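Cryptochrome DASH, chloroplastic/mitochondrial (Arabidopsis thaliana, PDB 2J4D) repairs cyclobutane pyrimidine dimers in single-stranded DNA as a flavoprotein photolyase with a folate light antenna, and may also act as a photoreceptor. Local coordinates at residues A[246-251]-A[287-291]; A[90-94]-A[237-242]. All blocks are in the same frame, centred on the assembly; numbering follows the deposited sequence.

Interaction 1 lies deep in the chain beside the FAD, while interaction 2 sits at the surface, on the side of the bound folate; their centres are about 14 Å apart. In sequence they follow one another: 90-94 meets 237-242 first, and a few residues later the same chain enters strand 245-248 and reaches 246-251, which packs on 287-291. The two contacts touch where Arg247 CG lies 4.0 Å from Val242 CB. Helix 92-111 ties them together, since its start forms interaction 2 and its Phe97 and Glu100 reach residues of interaction 1. The loop before strand 245-248 therefore lies on the start of helix 92-111, just ahead of the strand that backs the FAD-binding segment 287-291.

Interaction 1 (A[246-251]-A[287-291]); sequences MRFVGG and KFSPW. With FAD (flavin-adenine dinucleotide), chain C.
The end of strand 245-248 and the loop after it face segment 287-291, which runs into helix 289-293, with the CA atoms of Phe248 and Pro290 8.0 Å apart and those of Gly251 and Trp291 7.1 Å apart. Phe248 fills the middle. Pro290 lays CG over one face of its ring, 4.0 Å from the centroid, in a CH-pi contact, while the carbonyl O of Lys287 and the outer rim of Trp291 come in at the ring's edge. The two aromatic planes are inclined at 55°, and Trp291 CH2 reaches Phe248 CD1 at 3.6 Å. Further out, Trp291 NE1 gives a weak, bent hydrogen bond to Val249 O (2.9 Å, N-H...O angle 129°). The indole CG stands anti to the carbonyl carbon (chi1 -69°), which carries the ring across to the loop.

This segment belongs to the phosphate-binding part of the FAD pocket in the photolyase/cryptochrome family. Lys287 N donates to FAD O2P at 2.9 Å and Ser289 N to FAD O1P at 3.1 Å, so two backbone amides grip the phosphate on the riboflavin side while another side of the segment, with Lys287 O and Pro290 CG, packs on Phe248. The Lys287 chain, bent at chi2 and chi4, passes Met246, whose methyl CE meets Lys287 CE at 3.7 Å, and its NZ is hydrogen-bonded to Ser285 OG and Pro282 O. Ser289 OG bonds to Asp422. Strand 4-7 runs parallel to 245-248, its His5 and Val7 sharing backbone hydrogen bonds with Arg247 and Val249, and Phe97 of helix 92-111 meets Trp291 edge-to-face.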
ATOM      1  N   MET A 246     -13.269   1.036  10.471  1.00 27.15           N
ATOM      2  CA  MET A 246     -12.553  -0.131   9.982  1.00 23.56           C
ATOM      3  C   MET A 246     -11.214  -0.419  10.638  1.00 22.54           C
ATOM      4  O   MET A 246     -10.332   0.434  10.702  1.00 19.31           O
ATOM      5  CB  MET A 246     -12.361  -0.016   8.470  1.00 25.08           C
ATOM      6  CG  MET A 246     -13.665  -0.012   7.702  1.00 25.92           C
ATOM      7  SD  MET A 246     -13.430   0.051   5.923  1.00 29.42           S
ATOM      8  CE  MET A 246     -13.296   1.831   5.650  1.00 28.37           C
ATOM      9  N   ARG A 247     -11.083  -1.651  11.113  1.00 20.74           N
ATOM     10  CA  ARG A 247      -9.873  -2.132  11.755  1.00 22.96           C
ATOM     11  C   ARG A 247      -9.280  -3.159  10.776  1.00 20.99           C
ATOM     12  O   ARG A 247      -9.712  -4.305  10.735  1.00 19.41           O
ATOM     13  CB  ARG A 247     -10.249  -2.786  13.094  1.00 24.07           C
ATOM     14  CG  ARG A 247      -9.100  -3.157  14.020  1.00 28.81           C
ATOM     15  CD  ARG A 247      -8.330  -4.343  13.509  1.00 33.25           C
ATOM     16  NE  ARG A 247      -7.682  -5.086  14.591  1.00 33.83           N
ATOM     17  CZ  ARG A 247      -6.463  -5.612  14.507  1.00 37.97           C
ATOM     18  NH1 ARG A 247      -5.746  -5.470  13.393  1.00 28.76           N
ATOM     19  NH2 ARG A 247      -5.963  -6.291  15.533  1.00 37.29           N
ATOM     20  N   PHE A 248      -8.319  -2.727   9.962  1.00 20.14           N
ATOM     21  CA  PHE A 248      -7.668  -3.622   9.002  1.00 19.10           C
ATOM     22  C   PHE A 248      -6.750  -4.580   9.742  1.00 19.80           C
ATOM     23  O   PHE A 248      -6.069  -4.184  10.683  1.00 20.43           O
ATOM     24  CB  PHE A 248      -6.852  -2.810   7.990  1.00 21.27           C
ATOM     25  CG  PHE A 248      -7.688  -2.136   6.938  1.00 19.04           C
ATOM     26  CD1 PHE A 248      -7.881  -2.735   5.698  1.00 20.93           C
ATOM     27  CD2 PHE A 248      -8.274  -0.905   7.188  1.00 21.35           C
ATOM     28  CE1 PHE A 248      -8.647  -2.113   4.712  1.00 19.86           C
ATOM     29  CE2 PHE A 248      -9.044  -0.271   6.211  1.00 23.27           C
ATOM     30  CZ  PHE A 248      -9.229  -0.877   4.973  1.00 24.56           C
ATOM     31  N   VAL A 249      -6.717  -5.831   9.291  1.00 18.17           N
ATOM     32  CA  VAL A 249      -5.914  -6.883   9.912  1.00 19.13           C
ATOM     33  C   VAL A 249      -4.705  -7.218   9.035  1.00 18.96           C
ATOM     34  O   VAL A 249      -4.866  -7.676   7.915  1.00 18.38           O
ATOM     35  CB  VAL A 249      -6.786  -8.146  10.098  1.00 19.83           C
ATOM     36  CG1 VAL A 249      -6.005  -9.254  10.806  1.00 20.17           C
ATOM     37  CG2 VAL A 249      -8.038  -7.775  10.886  1.00 18.65           C
ATOM     38  N   GLY A 250      -3.503  -6.996   9.555  1.00 18.76           N
ATOM     39  CA  GLY A 250      -2.306  -7.255   8.774  1.00 18.87           C
ATOM     40  C   GLY A 250      -2.052  -8.700   8.398  1.00 19.24           C
ATOM     41  O   GLY A 250      -2.550  -9.628   9.043  1.00 18.28           O
ATOM     42  N   GLY A 251      -1.290  -8.888   7.324  1.00 19.26           N
ATOM     43  CA  GLY A 251      -0.924 -10.225   6.894  1.00 17.99           C
ATOM     44  C   GLY A 251      -1.528 -10.784   5.621  1.00 19.36           C
ATOM     45  O   GLY A 251      -2.637 -10.437   5.222  1.00 18.56           O
ATOM     46  N   LYS A 287     -11.077  -2.451  -0.673  1.00 15.75           N
ATOM     47  CA  LYS A 287     -10.279  -2.241   0.535  1.00 15.39           C
ATOM     48  C   LYS A 287      -8.997  -3.101   0.471  1.00 16.10           C
ATOM     49  O   LYS A 287      -8.429  -3.478   1.499  1.00 15.76           O
ATOM     50  CB  LYS A 287     -11.084  -2.592   1.791  1.00 18.85           C
ATOM     51  CG  LYS A 287     -12.369  -1.771   1.942  1.00 19.46           C
ATOM     52  CD  LYS A 287     -12.085  -0.275   1.929  1.00 19.11           C
ATOM     53  CE  LYS A 287     -13.359   0.542   2.183  1.00 20.18           C
ATOM     54  NZ  LYS A 287     -14.457   0.226   1.208  1.00 21.63           N
ATOM     55  N   PHE A 288      -8.526  -3.401  -0.735  1.00 16.35           N
ATOM     56  CA  PHE A 288      -7.310  -4.213  -0.863  1.00 16.49           C
ATOM     57  C   PHE A 288      -6.012  -3.427  -0.641  1.00 15.51           C
ATOM     58  O   PHE A 288      -4.961  -4.022  -0.400  1.00 14.96           O
ATOM     59  CB  PHE A 288      -7.178  -4.839  -2.267  1.00 13.84           C
ATOM     60  CG  PHE A 288      -8.274  -5.811  -2.645  1.00 17.64           C
ATOM     61  CD1 PHE A 288      -9.083  -6.411  -1.686  1.00 19.28           C
ATOM     62  CD2 PHE A 288      -8.456  -6.155  -3.988  1.00 16.32           C
ATOM     63  CE1 PHE A 288     -10.060  -7.341  -2.062  1.00 18.87           C
ATOM     64  CE2 PHE A 288      -9.421  -7.076  -4.375  1.00 17.37           C
ATOM     65  CZ  PHE A 288     -10.227  -7.674  -3.413  1.00 18.42           C
ATOM     66  N   SER A 289      -6.077  -2.105  -0.728  1.00 15.39           N
ATOM     67  CA  SER A 289      -4.868  -1.290  -0.662  1.00 16.19           C
ATOM     68  C   SER A 289      -3.806  -1.528   0.407  1.00 15.66           C
ATOM     69  O   SER A 289      -2.616  -1.541   0.089  1.00 16.23           O
ATOM     70  CB  SER A 289      -5.238   0.195  -0.696  1.00 17.85           C
ATOM     71  OG  SER A 289      -5.965   0.577   0.455  1.00 19.45           O
ATOM     72  N   PRO A 290      -4.196  -1.722   1.680  1.00 14.43           N
ATOM     73  CA  PRO A 290      -3.131  -1.943   2.663  1.00 14.85           C
ATOM     74  C   PRO A 290      -2.335  -3.222   2.404  1.00 15.55           C
ATOM     75  O   PRO A 290      -1.117  -3.244   2.584  1.00 14.09           O
ATOM     76  CB  PRO A 290      -3.882  -1.986   4.003  1.00 16.34           C
ATOM     77  CG  PRO A 290      -5.140  -1.180   3.731  1.00 20.43           C
ATOM     78  CD  PRO A 290      -5.512  -1.658   2.336  1.00 17.08           C
ATOM     79  N   TRP A 291      -3.020  -4.288   1.996  1.00 14.35           N
ATOM     80  CA  TRP A 291      -2.328  -5.550   1.725  1.00 15.20           C
ATOM     81  C   TRP A 291      -1.483  -5.458   0.463  1.00 15.39           C
ATOM     82  O   TRP A 291      -0.428  -6.095   0.358  1.00 15.55           O
ATOM     83  CB  TRP A 291      -3.338  -6.693   1.622  1.00 15.85           C
ATOM     84  CG  TRP A 291      -3.960  -6.994   2.949  1.00 17.72           C
ATOM     85  CD1 TRP A 291      -3.389  -7.666   3.999  1.00 18.19           C
ATOM     86  CD2 TRP A 291      -5.262  -6.613   3.376  1.00 18.91           C
ATOM     87  NE1 TRP A 291      -4.271  -7.729   5.057  1.00 16.01           N
ATOM     88  CE2 TRP A 291      -5.428  -7.090   4.699  1.00 17.78           C
ATOM     89  CE3 TRP A 291      -6.316  -5.910   2.771  1.00 16.88           C
ATOM     90  CZ2 TRP A 291      -6.608  -6.888   5.425  1.00 18.61           C
ATOM     91  CZ3 TRP A 291      -7.488  -5.713   3.497  1.00 16.51           C
ATOM     92  CH2 TRP A 291      -7.622  -6.201   4.806  1.00 20.02           C
TER
HETATM   93  PA  FAD C1498     -10.420   0.374  -4.861  1.00 21.50           P
HETATM   94  O1A FAD C1498     -11.018  -0.893  -4.392  1.00 18.10           O
HETATM   95  O2A FAD C1498     -11.280   1.413  -5.475  1.00 19.34           O
HETATM   96  O5B FAD C1498      -9.238   0.067  -5.909  1.00 19.70           O
HETATM   97  C5B FAD C1498      -8.614  -1.235  -5.954  1.00 16.55           C
HETATM   98  C4B FAD C1498      -7.094  -1.036  -5.945  1.00 18.02           C
HETATM   99  O4B FAD C1498      -6.736  -0.238  -7.071  1.00 17.38           O
HETATM  100  C3B FAD C1498      -6.546  -0.295  -4.730  1.00 18.62           C
HETATM  101  O3B FAD C1498      -6.408  -1.132  -3.594  1.00 18.28           O
HETATM  102  C2B FAD C1498      -5.262   0.246  -5.279  1.00 20.21           C
HETATM  103  O2B FAD C1498      -4.156  -0.624  -5.180  1.00 20.32           O
HETATM  104  C1B FAD C1498      -5.630   0.613  -6.727  1.00 17.78           C
HETATM  105  N9A FAD C1498      -6.037   2.019  -6.939  1.00 18.60           N
HETATM  106  C8A FAD C1498      -7.318   2.530  -6.990  1.00 20.77           C
HETATM  107  N7A FAD C1498      -7.337   3.839  -7.205  1.00 22.73           N
HETATM  108  C5A FAD C1498      -6.010   4.197  -7.304  1.00 19.35           C
HETATM  109  C6A FAD C1498      -5.379   5.445  -7.520  1.00 19.58           C
HETATM  110  N6A FAD C1498      -6.021   6.590  -7.706  1.00 19.70           N
HETATM  111  N1A FAD C1498      -3.994   5.457  -7.554  1.00 16.00           N
HETATM  112  C2A FAD C1498      -3.287   4.294  -7.367  1.00 19.84           C
HETATM  113  N3A FAD C1498      -3.829   3.071  -7.155  1.00 18.69           N
HETATM  114  C4A FAD C1498      -5.189   3.076  -7.120  1.00 20.89           C
HETATM  115  N1  FAD C1498      -3.257   4.428  -2.807  1.00 15.24           N
HETATM  116  C2  FAD C1498      -2.285   3.631  -2.240  1.00 18.86           C
HETATM  117  O2  FAD C1498      -2.243   2.436  -2.463  1.00 17.70           O
HETATM  118  N3  FAD C1498      -1.342   4.234  -1.393  1.00 17.27           N
HETATM  119  C4  FAD C1498      -1.326   5.593  -1.086  1.00 19.67           C
HETATM  120  O4  FAD C1498      -0.463   6.066  -0.324  1.00 17.11           O
HETATM  121  C4X FAD C1498      -2.328   6.404  -1.671  1.00 17.71           C
HETATM  122  N5  FAD C1498      -2.391   7.783  -1.416  1.00 21.02           N
HETATM  123  C5X FAD C1498      -3.310   8.594  -2.086  1.00 19.35           C
HETATM  124  C6  FAD C1498      -3.289   9.985  -1.921  1.00 19.23           C
HETATM  125  C7  FAD C1498      -4.206  10.835  -2.582  1.00 16.32           C
HETATM  126  C7M FAD C1498      -4.128  12.327  -2.363  1.00 18.46           C
HETATM  127  C8  FAD C1498      -5.190  10.238  -3.451  1.00 19.40           C
HETATM  128  C8M FAD C1498      -6.216  11.071  -4.202  1.00 16.65           C
HETATM  129  C9  FAD C1498      -5.219   8.841  -3.625  1.00 16.87           C
HETATM  130  C9A FAD C1498      -4.290   7.991  -2.954  1.00 18.68           C
HETATM  131  N10 FAD C1498      -4.298   6.573  -3.110  1.00 18.73           N
HETATM  132  C10 FAD C1498      -3.282   5.782  -2.529  1.00 17.85           C
HETATM  133  C1' FAD C1498      -5.121   5.942  -4.193  1.00 18.25           C
HETATM  134  C2' FAD C1498      -6.534   5.463  -3.802  1.00 17.63           C
HETATM  135  O2' FAD C1498      -7.229   6.508  -3.144  1.00 21.08           O
HETATM  136  C3' FAD C1498      -6.434   4.249  -2.881  1.00 20.13           C
HETATM  137  O3' FAD C1498      -5.667   3.200  -3.504  1.00 21.00           O
HETATM  138  C4' FAD C1498      -7.785   3.616  -2.505  1.00 18.54           C
HETATM  139  O4' FAD C1498      -8.594   4.555  -1.794  1.00 16.72           O
HETATM  140  C5' FAD C1498      -7.533   2.388  -1.639  1.00 19.82           C
HETATM  141  O5' FAD C1498      -8.775   1.768  -1.298  1.00 19.80           O
HETATM  142  P   FAD C1498      -9.436   0.558  -2.064  1.00 21.02           P
HETATM  143  O1P FAD C1498      -8.461  -0.540  -1.966  1.00 18.41           O
HETATM  144  O2P FAD C1498     -10.764   0.272  -1.454  1.00 21.40           O
HETATM  145  O3P FAD C1498      -9.760   1.032  -3.544  1.00 18.92           O

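Interaction 2 (A[90-94]-A[237-242]); sequences TGALR and VEPQEV
Thr90 opens the contact lightly, its carbonyl O lying 4.4 Å from Val237 CG2, while its hydroxyl OG1 is hydrogen-bonded elsewhere, to Leu78 O. Gly91 follows at the N-cap of helix 92-111. With Ala92 the helix begins, and here the backbones come nearest, the CA atoms of Ala92 and Gln240 being 5.6 Å apart. The Ala92 methyl points at the extended facing segment: CB meets Glu238 O at 3.4 Å and Gln240 CB at 3.5 Å, and Val237 CG1 closes in on it from farther back along the loop. Val237 can do this because CG1 is anti to its backbone N (chi1 177°). No direct hydrogen bond crosses the contact; instead a water donates to Ala92 O and accepts from Gln240 N at 2.9 Å, linking the first turn of the helix to the loop backbone.

Leu93 carries the next step. Its CD2 rests 3.6 Å from Gln240 O and touches Val242 CG2, while CG and CD1 lie against the amide end of Gln240, with NE2 3.8 Å from CG. The extended Gln240 chain therefore runs over the leucine branch and goes on to donate from NE2 to Ser384 O. Were Leu93 cut back to the bare methyl of an alanine, a gap would probably open beneath Gln240 and beside Val242, leaving the glutamine's aliphatic part with less to lie on. Arg94 turns to the other side of the helix and bonds to the carbonyls of Glu417 and Leu420. The start of helix 92-111 thus sits between helix 409-419 with its following loop and the loop that runs from helix 194-204 to strand 245-248.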
ATOM      1  N   THR A  90       6.738   6.501  10.182  1.00 22.61           N
ATOM      2  CA  THR A  90       5.720   5.463  10.198  1.00 20.51           C
ATOM      3  C   THR A  90       4.831   5.667  11.431  1.00 22.05           C
ATOM      4  O   THR A  90       5.280   5.524  12.573  1.00 19.90           O
ATOM      5  CB  THR A  90       6.328   4.049  10.256  1.00 22.15           C
ATOM      6  OG1 THR A  90       7.072   3.794   9.057  1.00 24.40           O
ATOM      7  CG2 THR A  90       5.224   3.004  10.382  1.00 23.67           C
ATOM      8  N   GLY A  91       3.574   6.017  11.189  1.00 21.18           N
ATOM      9  CA  GLY A  91       2.641   6.225  12.281  1.00 21.20           C
ATOM     10  C   GLY A  91       2.307   4.918  12.980  1.00 22.03           C
ATOM     11  O   GLY A  91       2.542   3.827  12.446  1.00 18.58           O
ATOM     12  N   ALA A  92       1.738   5.039  14.173  1.00 20.87           N
ATOM     13  CA  ALA A  92       1.381   3.891  15.000  1.00 21.66           C
ATOM     14  C   ALA A  92       0.469   2.866  14.332  1.00 20.20           C
ATOM     15  O   ALA A  92       0.691   1.661  14.467  1.00 20.36           O
ATOM     16  CB  ALA A  92       0.747   4.379  16.306  1.00 22.97           C
ATOM     17  N   LEU A  93      -0.554   3.325  13.617  1.00 18.67           N
ATOM     18  CA  LEU A  93      -1.462   2.373  12.987  1.00 19.90           C
ATOM     19  C   LEU A  93      -0.791   1.542  11.894  1.00 18.41           C
ATOM     20  O   LEU A  93      -0.998   0.332  11.839  1.00 18.94           O
ATOM     21  CB  LEU A  93      -2.711   3.079  12.446  1.00 18.79           C
ATOM     22  CG  LEU A  93      -3.608   3.746  13.505  1.00 22.66           C
ATOM     23  CD1 LEU A  93      -4.766   4.430  12.819  1.00 23.27           C
ATOM     24  CD2 LEU A  93      -4.122   2.719  14.500  1.00 21.04           C
ATOM     25  N   ARG A  94       0.009   2.158  11.025  1.00 15.77           N
ATOM     26  CA  ARG A  94       0.669   1.355   9.997  1.00 16.33           C
ATOM     27  C   ARG A  94       1.720   0.475  10.661  1.00 14.21           C
ATOM     28  O   ARG A  94       1.960  -0.654  10.236  1.00 17.14           O
ATOM     29  CB  ARG A  94       1.325   2.217   8.903  1.00 15.60           C
ATOM     30  CG  ARG A  94       1.951   1.340   7.801  1.00 16.22           C
ATOM     31  CD  ARG A  94       2.308   2.092   6.508  1.00 14.80           C
ATOM     32  NE  ARG A  94       3.451   2.989   6.676  1.00 15.83           N
ATOM     33  CZ  ARG A  94       3.356   4.312   6.795  1.00 18.05           C
ATOM     34  NH1 ARG A  94       2.165   4.899   6.768  1.00 16.76           N
ATOM     35  NH2 ARG A  94       4.458   5.051   6.923  1.00 19.12           N
ATOM     36  N   VAL A 237       7.590   3.875  19.316  1.00 31.13           N
ATOM     37  CA  VAL A 237       6.274   4.299  18.858  1.00 31.61           C
ATOM     38  C   VAL A 237       5.238   3.901  19.903  1.00 30.28           C
ATOM     39  O   VAL A 237       5.223   2.765  20.366  1.00 31.56           O
ATOM     40  CB  VAL A 237       5.901   3.631  17.503  1.00 31.09           C
ATOM     41  CG1 VAL A 237       4.493   4.048  17.086  1.00 30.65           C
ATOM     42  CG2 VAL A 237       6.903   4.035  16.426  1.00 30.62           C
ATOM     43  N   GLU A 238       4.386   4.843  20.287  1.00 32.57           N
ATOM     44  CA  GLU A 238       3.344   4.545  21.259  1.00 32.44           C
ATOM     45  C   GLU A 238       2.239   3.809  20.508  1.00 30.46           C
ATOM     46  O   GLU A 238       1.660   4.344  19.561  1.00 28.29           O
ATOM     47  CB  GLU A 238       2.790   5.838  21.861  1.00 39.94           C
ATOM     48  CG  GLU A 238       1.788   5.639  22.995  1.00 46.39           C
ATOM     49  CD  GLU A 238       2.339   4.782  24.129  1.00 53.54           C
ATOM     50  OE1 GLU A 238       3.563   4.840  24.383  1.00 55.89           O
ATOM     51  OE2 GLU A 238       1.546   4.059  24.775  1.00 58.28           O
ATOM     52  N   PRO A 239       1.943   2.565  20.911  1.00 28.16           N
ATOM     53  CA  PRO A 239       0.892   1.810  20.228  1.00 27.59           C
ATOM     54  C   PRO A 239      -0.412   2.590  20.182  1.00 27.16           C
ATOM     55  O   PRO A 239      -0.707   3.378  21.083  1.00 28.21           O
ATOM     56  CB  PRO A 239       0.769   0.550  21.075  1.00 26.89           C
ATOM     57  CG  PRO A 239       2.172   0.343  21.572  1.00 28.69           C
ATOM     58  CD  PRO A 239       2.580   1.754  21.962  1.00 28.38           C
ATOM     59  N   GLN A 240      -1.185   2.370  19.126  1.00 25.75           N
ATOM     60  CA  GLN A 240      -2.473   3.024  18.966  1.00 25.69           C
ATOM     61  C   GLN A 240      -3.424   1.965  18.437  1.00 27.46           C
ATOM     62  O   GLN A 240      -3.059   1.178  17.567  1.00 29.51           O
ATOM     63  CB  GLN A 240      -2.371   4.175  17.963  1.00 25.37           C
ATOM     64  CG  GLN A 240      -3.622   5.035  17.877  1.00 26.11           C
ATOM     65  CD  GLN A 240      -3.496   6.127  16.835  1.00 29.24           C
ATOM     66  OE1 GLN A 240      -2.454   6.773  16.723  1.00 26.90           O
ATOM     67  NE2 GLN A 240      -4.564   6.347  16.072  1.00 26.59           N
ATOM     68  N   GLU A 241      -4.634   1.914  18.973  1.00 26.96           N
ATOM     69  CA  GLU A 241      -5.588   0.934  18.484  1.00 28.41           C
ATOM     70  C   GLU A 241      -6.724   1.687  17.812  1.00 25.81           C
ATOM     71  O   GLU A 241      -6.931   2.871  18.071  1.00 26.58           O
ATOM     72  CB  GLU A 241      -6.117   0.073  19.633  1.00 29.65           C
ATOM     73  CG  GLU A 241      -5.032  -0.731  20.372  1.00 33.38           C
ATOM     74  CD  GLU A 241      -4.139  -1.572  19.445  1.00 35.54           C
ATOM     75  OE1 GLU A 241      -4.613  -2.002  18.377  1.00 38.89           O
ATOM     76  OE2 GLU A 241      -2.958  -1.821  19.789  1.00 33.64           O
ATOM     77  N   VAL A 242      -7.434   1.003  16.926  1.00 25.31           N
ATOM     78  CA  VAL A 242      -8.555   1.598  16.209  1.00 26.42           C
ATOM     79  C   VAL A 242      -9.752   1.621  17.149  1.00 30.62           C
ATOM     80  O   VAL A 242     -10.201   0.580  17.621  1.00 30.73           O
ATOM     81  CB  VAL A 242      -8.897   0.770  14.954  1.00 24.83           C
ATOM     82  CG1 VAL A 242     -10.144   1.329  14.263  1.00 20.12           C
ATOM     83  CG2 VAL A 242      -7.708   0.787  14.002  1.00 20.30           C
TER
HETATM   84  O   HOH W   1      -0.355   0.658  16.891  1.00 17.25           O